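PDB 3WFI: 2-dehydropantoate 2-reductase, which probably acts as an NAD-dependent D-mandelate dehydrogenase of the ketopantoate reductase family, interconverting a D-2-hydroxy acid and its 2-keto acid. Local coordinates for residues Ile112-Val117 and Gly285-Val290; Asn121-Asn126 and Glu157-Lys162; Gly279-Lys284 and Val290-Cys295. All coordinates share one frame; numbering follows the deposited sequence.

How the contacts relate
Contact 1 joins the N-terminal Rossmann part of the chain to the helical C-terminal part; contacts 2 and 3 lie inside one part each. Contacts 1 and 2 have centres 20 Å apart and touch directly: V117 CG2 lies 3.5 Å from I122 CG1, helix 109-113 being followed in the chain by strand 122-127. Contacts 1 and 3 are closer, with centres 12 Å apart, share V290, and both use helix 278-288. Contacts 2 and 3 do not touch; their centres are 27 Å apart and their nearest atoms about 10 Å. All three lie away from the NAD-binding residues, although N126 of segment 121-126 makes a weak hydrogen bond to N105, one of these residues.

Contact 1: residues Ile112-Val117 and Gly285-Val290; sequences IIEKFV and GKKYGV
E114 and K287 meet through their charged ends alone: E114 OE1 stands 3.9 Å from K287 NZ, a long salt bridge and not a hydrogen bond. Both CB atoms lead toward the partner segment, and both side chains place CG on the far side of the CA-CB bond from the backbone N (chi1 -169° for E114, -175° for K287). Beyond CG both chains are extended, so each charge is carried well out from its own backbone. Because this one atom pair is all that comes within 4.5 Å, only 37 Å² is buried in all. With one partner exposed and the other partly so, the attraction is probably screened by solvent.

I113 O accepts from both F116 N, at 2.8 Å, and V117 N, turning the chain just beyond E114. In the other segment V290 N bonds to G285 O at 2.8 Å, a six-to-one bond closing the helix end, with G289 at positive phi (70°). Nearby, K115 reaches E84 and Y288 OH reaches E232. Linking the turn that follows helix 109-113 to the C-terminal end of helix 278-288, the pair is a surface salt bridge between the Rossmann and helical domains.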
loop_
_atom_site.group_PDB
_atom_site.type_symbol
_atom_site.label_atom_id
_atom_site.label_comp_id
_atom_site.label_asym_id
_atom_site.label_seq_id
_atom_site.Cartn_x
_atom_site.Cartn_y
_atom_site.Cartn_z
ATOM N N ILE B 112 1.482 -12.912 -22.060
ATOM C CA ILE B 112 0.203 -13.106 -22.765
ATOM C C ILE B 112 0.471 -13.690 -24.157
ATOM O O ILE B 112 -0.098 -14.715 -24.526
ATOM C CB ILE B 112 -0.568 -11.776 -22.883
ATOM C CG1 ILE B 112 -0.971 -11.266 -21.492
ATOM C CG2 ILE B 112 -1.805 -11.945 -23.738
ATOM C CD1 ILE B 112 -1.291 -9.783 -21.435
ATOM N N ILE B 113 1.381 -13.066 -24.903
ATOM C CA ILE B 113 1.691 -13.493 -26.274
ATOM C C ILE B 113 2.188 -14.953 -26.306
ATOM O O ILE B 113 1.799 -15.736 -27.187
ATOM C CB ILE B 113 2.725 -12.553 -26.936
ATOM C CG1 ILE B 113 2.171 -11.118 -27.017
ATOM C CG2 ILE B 113 3.077 -13.045 -28.335
ATOM C CD1 ILE B 113 3.208 -10.059 -27.278
ATOM N N GLU B 114 3.010 -15.325 -25.322
ATOM C CA GLU B 114 3.534 -16.700 -25.208
ATOM C C GLU B 114 2.463 -17.794 -25.175
ATOM O O GLU B 114 2.730 -18.945 -25.531
ATOM C CB GLU B 114 4.425 -16.842 -23.967
ATOM C CG GLU B 114 5.212 -18.144 -23.932
ATOM C CD GLU B 114 6.093 -18.265 -22.706
ATOM O OE1 GLU B 114 5.653 -17.847 -21.618
ATOM O OE2 GLU B 114 7.225 -18.781 -22.843
ATOM N N LYS B 115 1.258 -17.450 -24.743
ATOM C CA LYS B 115 0.149 -18.408 -24.755
ATOM C C LYS B 115 -0.220 -18.833 -26.176
ATOM O O LYS B 115 -0.848 -19.884 -26.365
ATOM C CB LYS B 115 -1.077 -17.824 -24.035
ATOM C CG LYS B 115 -0.868 -17.663 -22.534
ATOM C CD LYS B 115 -1.871 -16.734 -21.850
ATOM C CE LYS B 115 -1.523 -16.493 -20.380
ATOM N NZ LYS B 115 -2.419 -15.481 -19.742
ATOM N N PHE B 116 0.191 -18.030 -27.165
ATOM C CA PHE B 116 -0.229 -18.198 -28.571
ATOM C C PHE B 116 0.902 -18.531 -29.530
ATOM O O PHE B 116 0.672 -19.182 -30.542
ATOM C CB PHE B 116 -0.937 -16.919 -29.045
ATOM C CG PHE B 116 -2.146 -16.572 -28.229
ATOM C CD1 PHE B 116 -3.401 -17.007 -28.607
ATOM C CD2 PHE B 116 -2.023 -15.826 -27.068
ATOM C CE1 PHE B 116 -4.525 -16.687 -27.849
ATOM C CE2 PHE B 116 -3.139 -15.501 -26.304
ATOM C CZ PHE B 116 -4.391 -15.942 -26.695
ATOM N N VAL B 117 2.108 -18.044 -29.237
ATOM C CA VAL B 117 3.294 -18.389 -30.007
ATOM C C VAL B 117 4.460 -18.612 -29.048
ATOM O O VAL B 117 4.522 -17.973 -27.995
ATOM C CB VAL B 117 3.662 -17.315 -31.072
ATOM C CG1 VAL B 117 2.460 -16.967 -31.950
ATOM C CG2 VAL B 117 4.219 -16.063 -30.425
ATOM N N GLY B 285 6.666 -12.857 -10.582
ATOM C CA GLY B 285 7.153 -13.237 -9.238
ATOM C C GLY B 285 6.614 -14.574 -8.756
ATOM O O GLY B 285 7.364 -15.413 -8.244
ATOM N N LYS B 286 5.309 -14.777 -8.928
ATOM C CA LYS B 286 4.674 -16.044 -8.556
ATOM C C LYS B 286 5.246 -17.213 -9.351
ATOM O O LYS B 286 5.517 -18.276 -8.802
ATOM C CB LYS B 286 3.164 -15.982 -8.777
ATOM C CG LYS B 286 2.391 -15.227 -7.711
ATOM C CD LYS B 286 0.920 -15.166 -8.115
ATOM C CE LYS B 286 0.218 -16.488 -7.856
ATOM N NZ LYS B 286 -0.998 -16.686 -8.699
ATOM N N LYS B 287 5.437 -16.992 -10.648
ATOM C CA LYS B 287 5.978 -18.013 -11.543
ATOM C C LYS B 287 7.431 -18.345 -11.208
ATOM O O LYS B 287 7.827 -19.494 -11.262
ATOM C CB LYS B 287 5.878 -17.519 -12.988
ATOM C CG LYS B 287 6.286 -18.535 -14.039
ATOM C CD LYS B 287 6.191 -17.908 -15.418
ATOM C CE LYS B 287 6.590 -18.895 -16.508
ATOM N NZ LYS B 287 6.337 -18.303 -17.844
ATOM N N TYR B 288 8.223 -17.332 -10.872
ATOM C CA TYR B 288 9.653 -17.514 -10.636
ATOM C C TYR B 288 10.054 -17.784 -9.176
ATOM O O TYR B 288 11.226 -18.026 -8.902
ATOM C CB TYR B 288 10.435 -16.304 -11.146
ATOM C CG TYR B 288 10.251 -15.972 -12.621
ATOM C CD1 TYR B 288 10.035 -16.972 -13.580
ATOM C CD2 TYR B 288 10.341 -14.664 -13.057
ATOM C CE1 TYR B 288 9.892 -16.656 -14.921
ATOM C CE2 TYR B 288 10.204 -14.344 -14.391
ATOM C CZ TYR B 288 9.979 -15.347 -15.318
ATOM O OH TYR B 288 9.843 -15.011 -16.647
ATOM N N GLY B 289 9.096 -17.766 -8.254
ATOM C CA GLY B 289 9.410 -17.908 -6.828
ATOM C C GLY B 289 10.132 -16.683 -6.278
ATOM O O GLY B 289 11.022 -16.808 -5.444
ATOM N N VAL B 290 9.748 -15.500 -6.749
ATOM C CA VAL B 290 10.363 -14.251 -6.336
ATOM C C VAL B 290 9.301 -13.401 -5.631
ATOM O O VAL B 290 8.248 -13.110 -6.200
ATOM C CB VAL B 290 10.935 -13.462 -7.541
ATOM C CG1 VAL B 290 11.418 -12.083 -7.106
ATOM C CG2 VAL B 290 12.076 -14.232 -8.198
#

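Contact 2: residues Asn121-Asn126 and Glu157-Lys162; sequences NIYIGN and EAAAKK
Y123 reaches out from its strand and brings CD1 and CE1 of its ring to A160 and its hydroxyl to A159, two consecutive alanines of helix 157-168. The CB atoms of Y123 and A159 lead toward each other's segment, and the CA atoms of Y123 and A160 are the nearest pair of the backbones, 7.2 Å apart. With CG opposite the carbonyl carbon (chi1 -58°), the ring is carried across to the helix. There CE1 lies 3.7 Å from A160 CB and equally far from A160 CA, and CD1 is 3.8 Å from A160 CB. A160 CA and A159 C lie obliquely to the ring. Farther out the hydroxyl comes close to A159, OH to CB being 3.2 Å, which makes this end the tighter one. No hydrogen bond crosses the contact; the polar need of Y123 OH is met by E99 OE2 of the neighbouring strand 98-102, which helps to fix where the phenol ends.

Backbone bonds from Y123 to V100 and C102 place it within the large sheet, alongside strand 98-102. Helix 157-168 connects parallel strands 147-151 and 174-176 and packs on them through A160, which touches L149, N151 and F176, while Y123 reaches it from strand 122-127, the next strand inward from 147-151.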
loop_
_atom_site.group_PDB
_atom_site.type_symbol
_atom_site.label_atom_id
_atom_site.label_comp_id
_atom_site.label_asym_id
_atom_site.label_seq_id
_atom_site.Cartn_x
_atom_site.Cartn_y
_atom_site.Cartn_z
ATOM N N ASN B 121 9.643 -16.989 -31.203
ATOM C CA ASN B 121 9.016 -16.253 -32.303
ATOM C C ASN B 121 8.478 -14.875 -31.902
ATOM O O ASN B 121 7.739 -14.251 -32.678
ATOM C CB ASN B 121 7.871 -17.081 -32.896
ATOM C CG ASN B 121 8.351 -18.280 -33.714
ATOM O OD1 ASN B 121 7.590 -19.227 -33.953
ATOM N ND2 ASN B 121 9.586 -18.229 -34.187
ATOM N N ILE B 122 8.850 -14.401 -30.714
ATOM C CA ILE B 122 8.353 -13.101 -30.223
ATOM C C ILE B 122 9.459 -12.054 -30.287
ATOM O O ILE B 122 10.614 -12.309 -29.892
ATOM C CB ILE B 122 7.786 -13.181 -28.791
ATOM C CG1 ILE B 122 6.676 -14.226 -28.718
ATOM C CG2 ILE B 122 7.219 -11.827 -28.364
ATOM C CD1 ILE B 122 6.135 -14.474 -27.323
ATOM N N TYR B 123 9.089 -10.872 -30.784
ATOM C CA TYR B 123 10.007 -9.758 -30.918
ATOM C C TYR B 123 9.356 -8.525 -30.292
ATOM O O TYR B 123 8.138 -8.364 -30.333
ATOM C CB TYR B 123 10.366 -9.510 -32.390
ATOM C CG TYR B 123 10.983 -10.716 -33.072
ATOM C CD1 TYR B 123 12.361 -10.859 -33.160
ATOM C CD2 TYR B 123 10.179 -11.732 -33.589
ATOM C CE1 TYR B 123 12.926 -11.967 -33.754
ATOM C CE2 TYR B 123 10.727 -12.851 -34.187
ATOM C CZ TYR B 123 12.104 -12.957 -34.275
ATOM O OH TYR B 123 12.661 -14.057 -34.847
ATOM N N ILE B 124 10.176 -7.684 -29.677
ATOM C CA ILE B 124 9.688 -6.483 -28.999
ATOM C C ILE B 124 10.348 -5.278 -29.632
ATOM O O ILE B 124 11.523 -5.340 -30.003
ATOM C CB ILE B 124 10.001 -6.514 -27.495
ATOM C CG1 ILE B 124 11.464 -6.898 -27.234
ATOM C CG2 ILE B 124 9.080 -7.498 -26.801
ATOM C CD1 ILE B 124 11.926 -6.595 -25.825
ATOM N N GLY B 125 9.600 -4.188 -29.768
ATOM C CA GLY B 125 10.155 -2.993 -30.372
ATOM C C GLY B 125 9.513 -1.674 -29.974
ATOM O O GLY B 125 8.498 -1.629 -29.283
ATOM N N ASN B 126 10.157 -0.601 -30.409
ATOM C CA ASN B 126 9.662 0.758 -30.226
ATOM C C ASN B 126 9.547 1.373 -31.588
ATOM O O ASN B 126 10.386 1.115 -32.447
ATOM C CB ASN B 126 10.642 1.595 -29.382
ATOM C CG ASN B 126 10.754 1.107 -27.951
ATOM O OD1 ASN B 126 11.789 1.259 -27.308
ATOM N ND2 ASN B 126 9.684 0.515 -27.442
ATOM N N GLU B 157 18.852 -13.476 -32.836
ATOM C CA GLU B 157 19.352 -12.156 -33.254
ATOM C C GLU B 157 19.359 -12.004 -34.779
ATOM O O GLU B 157 18.958 -10.968 -35.298
ATOM C CB GLU B 157 20.768 -11.881 -32.705
ATOM C CG GLU B 157 20.812 -11.483 -31.237
ATOM C CD GLU B 157 20.638 -12.646 -30.268
ATOM O OE1 GLU B 157 20.875 -13.813 -30.653
ATOM O OE2 GLU B 157 20.264 -12.380 -29.102
ATOM N N ALA B 158 19.832 -13.030 -35.484
ATOM C CA ALA B 158 19.863 -13.027 -36.947
ATOM C C ALA B 158 18.459 -12.890 -37.523
ATOM O O ALA B 158 18.235 -12.092 -38.429
ATOM C CB ALA B 158 20.527 -14.298 -37.472
ATOM N N ALA B 159 17.513 -13.626 -36.952
ATOM C CA ALA B 159 16.113 -13.510 -37.336
ATOM C C ALA B 159 15.543 -12.093 -37.081
ATOM O O ALA B 159 14.785 -11.572 -37.887
ATOM C CB ALA B 159 15.282 -14.563 -36.623
ATOM N N ALA B 160 15.914 -11.486 -35.960
ATOM C CA ALA B 160 15.486 -10.122 -35.646
ATOM C C ALA B 160 16.065 -9.127 -36.651
ATOM O O ALA B 160 15.385 -8.186 -37.065
ATOM C CB ALA B 160 15.886 -9.749 -34.225
ATOM N N LYS B 161 17.319 -9.346 -37.049
ATOM C CA LYS B 161 17.970 -8.475 -38.030
ATOM C C LYS B 161 17.298 -8.567 -39.399
ATOM O O LYS B 161 17.127 -7.545 -40.072
ATOM C CB LYS B 161 19.476 -8.756 -38.111
ATOM C CG LYS B 161 20.231 -8.234 -36.892
ATOM C CD LYS B 161 21.665 -8.735 -36.830
ATOM C CE LYS B 161 22.317 -8.353 -35.508
ATOM N NZ LYS B 161 23.685 -8.929 -35.360
ATOM N N LYS B 162 16.904 -9.774 -39.805
ATOM C CA LYS B 162 16.148 -9.952 -41.055
ATOM C C LYS B 162 14.778 -9.296 -41.001
ATOM O O LYS B 162 14.336 -8.677 -41.972
ATOM C CB LYS B 162 15.989 -11.441 -41.374
ATOM C CG LYS B 162 17.296 -12.098 -41.766
ATOM C CD LYS B 162 17.036 -13.534 -42.207
ATOM C CE LYS B 162 18.269 -14.404 -42.048
ATOM N NZ LYS B 162 17.915 -15.831 -42.244
#

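Contact 3: residues Gly279-Lys284 and Val290-Cys295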
loop_
_atom_site.group_PDB
_atom_site.type_symbol
_atom_site.label_atom_id
_atom_site.label_comp_id
_atom_site.label_asym_id
_atom_site.label_seq_id
_atom_site.Cartn_x
_atom_site.Cartn_y
_atom_site.Cartn_z
ATOM N N GLY B 279 1.192 -5.454 -11.615
ATOM C CA GLY B 279 0.556 -6.777 -11.675
ATOM C C GLY B 279 1.349 -7.768 -12.495
ATOM O O GLY B 279 1.392 -8.959 -12.182
ATOM N N ALA B 280 1.994 -7.270 -13.548
ATOM C CA ALA B 280 2.795 -8.118 -14.428
ATOM C C ALA B 280 4.002 -8.626 -13.668
ATOM O O ALA B 280 4.380 -9.789 -13.789
ATOM C CB ALA B 280 3.212 -7.330 -15.675
ATOM N N ILE B 281 4.590 -7.751 -12.850
ATOM C CA ILE B 281 5.708 -8.141 -11.986
ATOM C C ILE B 281 5.246 -9.134 -10.905
ATOM O O ILE B 281 5.962 -10.105 -10.608
ATOM C CB ILE B 281 6.392 -6.901 -11.371
ATOM C CG1 ILE B 281 6.997 -6.018 -12.477
ATOM C CG2 ILE B 281 7.450 -7.291 -10.347
ATOM C CD1 ILE B 281 7.893 -6.749 -13.455
ATOM N N SER B 282 4.056 -8.915 -10.341
ATOM C CA SER B 282 3.488 -9.873 -9.377
ATOM C C SER B 282 3.311 -11.256 -10.002
ATOM O O SER B 282 3.676 -12.252 -9.406
ATOM C CB SER B 282 2.149 -9.383 -8.839
ATOM O OG SER B 282 2.319 -8.186 -8.081
ATOM N N ARG B 283 2.764 -11.296 -11.216
ATOM C CA ARG B 283 2.560 -12.566 -11.922
ATOM C C ARG B 283 3.864 -13.321 -12.206
ATOM O O ARG B 283 3.962 -14.522 -11.932
ATOM C CB ARG B 283 1.749 -12.343 -13.203
ATOM C CG ARG B 283 0.269 -12.159 -12.911
ATOM C CD ARG B 283 -0.584 -12.185 -14.176
ATOM N NE ARG B 283 -0.232 -11.158 -15.158
ATOM C CZ ARG B 283 -0.527 -9.866 -15.056
ATOM N NH1 ARG B 283 -1.170 -9.381 -13.988
ATOM N NH2 ARG B 283 -0.171 -9.045 -16.039
ATOM N N LYS B 284 4.860 -12.621 -12.729
ATOM C CA LYS B 284 6.191 -13.201 -12.945
ATOM C C LYS B 284 6.826 -13.659 -11.629
ATOM O O LYS B 284 7.454 -14.730 -11.562
ATOM C CB LYS B 284 7.123 -12.186 -13.620
ATOM C CG LYS B 284 6.836 -11.898 -15.088
ATOM C CD LYS B 284 7.666 -10.712 -15.567
ATOM C CE LYS B 284 7.309 -10.262 -16.982
ATOM N NZ LYS B 284 7.617 -11.324 -17.967
ATOM N N VAL B 290 9.748 -15.500 -6.749
ATOM C CA VAL B 290 10.363 -14.251 -6.336
ATOM C C VAL B 290 9.301 -13.401 -5.631
ATOM O O VAL B 290 8.248 -13.110 -6.200
ATOM C CB VAL B 290 10.935 -13.462 -7.541
ATOM C CG1 VAL B 290 11.418 -12.083 -7.106
ATOM C CG2 VAL B 290 12.076 -14.232 -8.198
ATOM N N ALA B 291 9.591 -12.990 -4.400
ATOM C CA ALA B 291 8.646 -12.230 -3.609
ATOM C C ALA B 291 8.519 -10.827 -4.209
ATOM O O ALA B 291 9.523 -10.188 -4.480
ATOM C CB ALA B 291 9.110 -12.169 -2.167
ATOM N N THR B 292 7.291 -10.375 -4.448
ATOM C CA THR B 292 7.035 -9.028 -4.947
ATOM C C THR B 292 5.924 -8.316 -4.145
ATOM O O THR B 292 4.953 -7.835 -4.716
ATOM C CB THR B 292 6.622 -9.049 -6.436
ATOM O OG1 THR B 292 5.407 -9.791 -6.566
ATOM C CG2 THR B 292 7.709 -9.671 -7.324
ATOM N N PRO B 293 6.084 -8.243 -2.819
ATOM C CA PRO B 293 5.010 -7.768 -1.957
ATOM C C PRO B 293 4.587 -6.326 -2.205
ATOM O O PRO B 293 3.401 -6.035 -2.098
ATOM C CB PRO B 293 5.587 -7.929 -0.554
ATOM C CG PRO B 293 7.068 -7.888 -0.746
ATOM C CD PRO B 293 7.303 -8.571 -2.054
ATOM N N TYR B 294 5.531 -5.433 -2.514
ATOM C CA TYR B 294 5.154 -4.037 -2.777
ATOM C C TYR B 294 4.333 -3.943 -4.070
ATOM O O TYR B 294 3.355 -3.223 -4.129
ATOM C CB TYR B 294 6.381 -3.097 -2.823
ATOM C CG TYR B 294 6.868 -2.598 -1.464
ATOM C CD1 TYR B 294 6.952 -3.440 -0.362
ATOM C CD2 TYR B 294 7.239 -1.269 -1.296
ATOM C CE1 TYR B 294 7.413 -2.978 0.854
ATOM C CE2 TYR B 294 7.691 -0.787 -0.084
ATOM C CZ TYR B 294 7.775 -1.646 0.993
ATOM O OH TYR B 294 8.226 -1.192 2.206
ATOM N N CYS B 295 4.708 -4.698 -5.098
ATOM C CA CYS B 295 3.913 -4.742 -6.340
ATOM C C CYS B 295 2.540 -5.352 -6.072
ATOM O O CYS B 295 1.530 -4.853 -6.581
ATOM C CB CYS B 295 4.645 -5.512 -7.453
ATOM S SG CYS B 295 6.054 -4.656 -8.206
#
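I281 and S282 of helix 278-288 face T292 and C295 across a close, largely buried interface of 237 Å². Its apolar half is set by I281 CG2, which lies 3.7 Å from C295 SG and 3.9 Å from T292 CG2; the I281 and T292 side chains cross at about a right angle. C295 SG is turned opposite its carbonyl carbon (chi1 -73°), which brings it against the CB and CG2 of I281. The half lined by hydroxyls is slightly closer, though its contacts are of oxygen against carbon. T292 OG1, lodged between its own backbone N and carbonyl carbon (chi1 62°), approaches S282 CA at 3.4 Å, while S282 OG packs on C295, 3.5 Å from the backbone C and 3.6 Å from CB.

Elsewhere the segments separate. V290 CB comes no nearer than 5.5 Å, to K284 O, and R283, on the solvent side, leads away. Two buried residues are taken up by other partners: K284 forms salt bridges with E110, D111 and E232, and Y294 stacks on F297 of the second subunit and bonds to E300 of that subunit.

No hydrogen bond joins the two segments, and S282 OG and T292 OG1 stay 3.8 Å apart. T292 stands at the N-cap position without a side-chain capping bond. The join is made by van der Waals contact, partly apolar and partly of hydroxyls against carbon; D296 OD1, just beyond the interface, bonds both hydroxyls, and E224 bonds the backbone N atoms of Y294 and C295 at the start of helix 293-308.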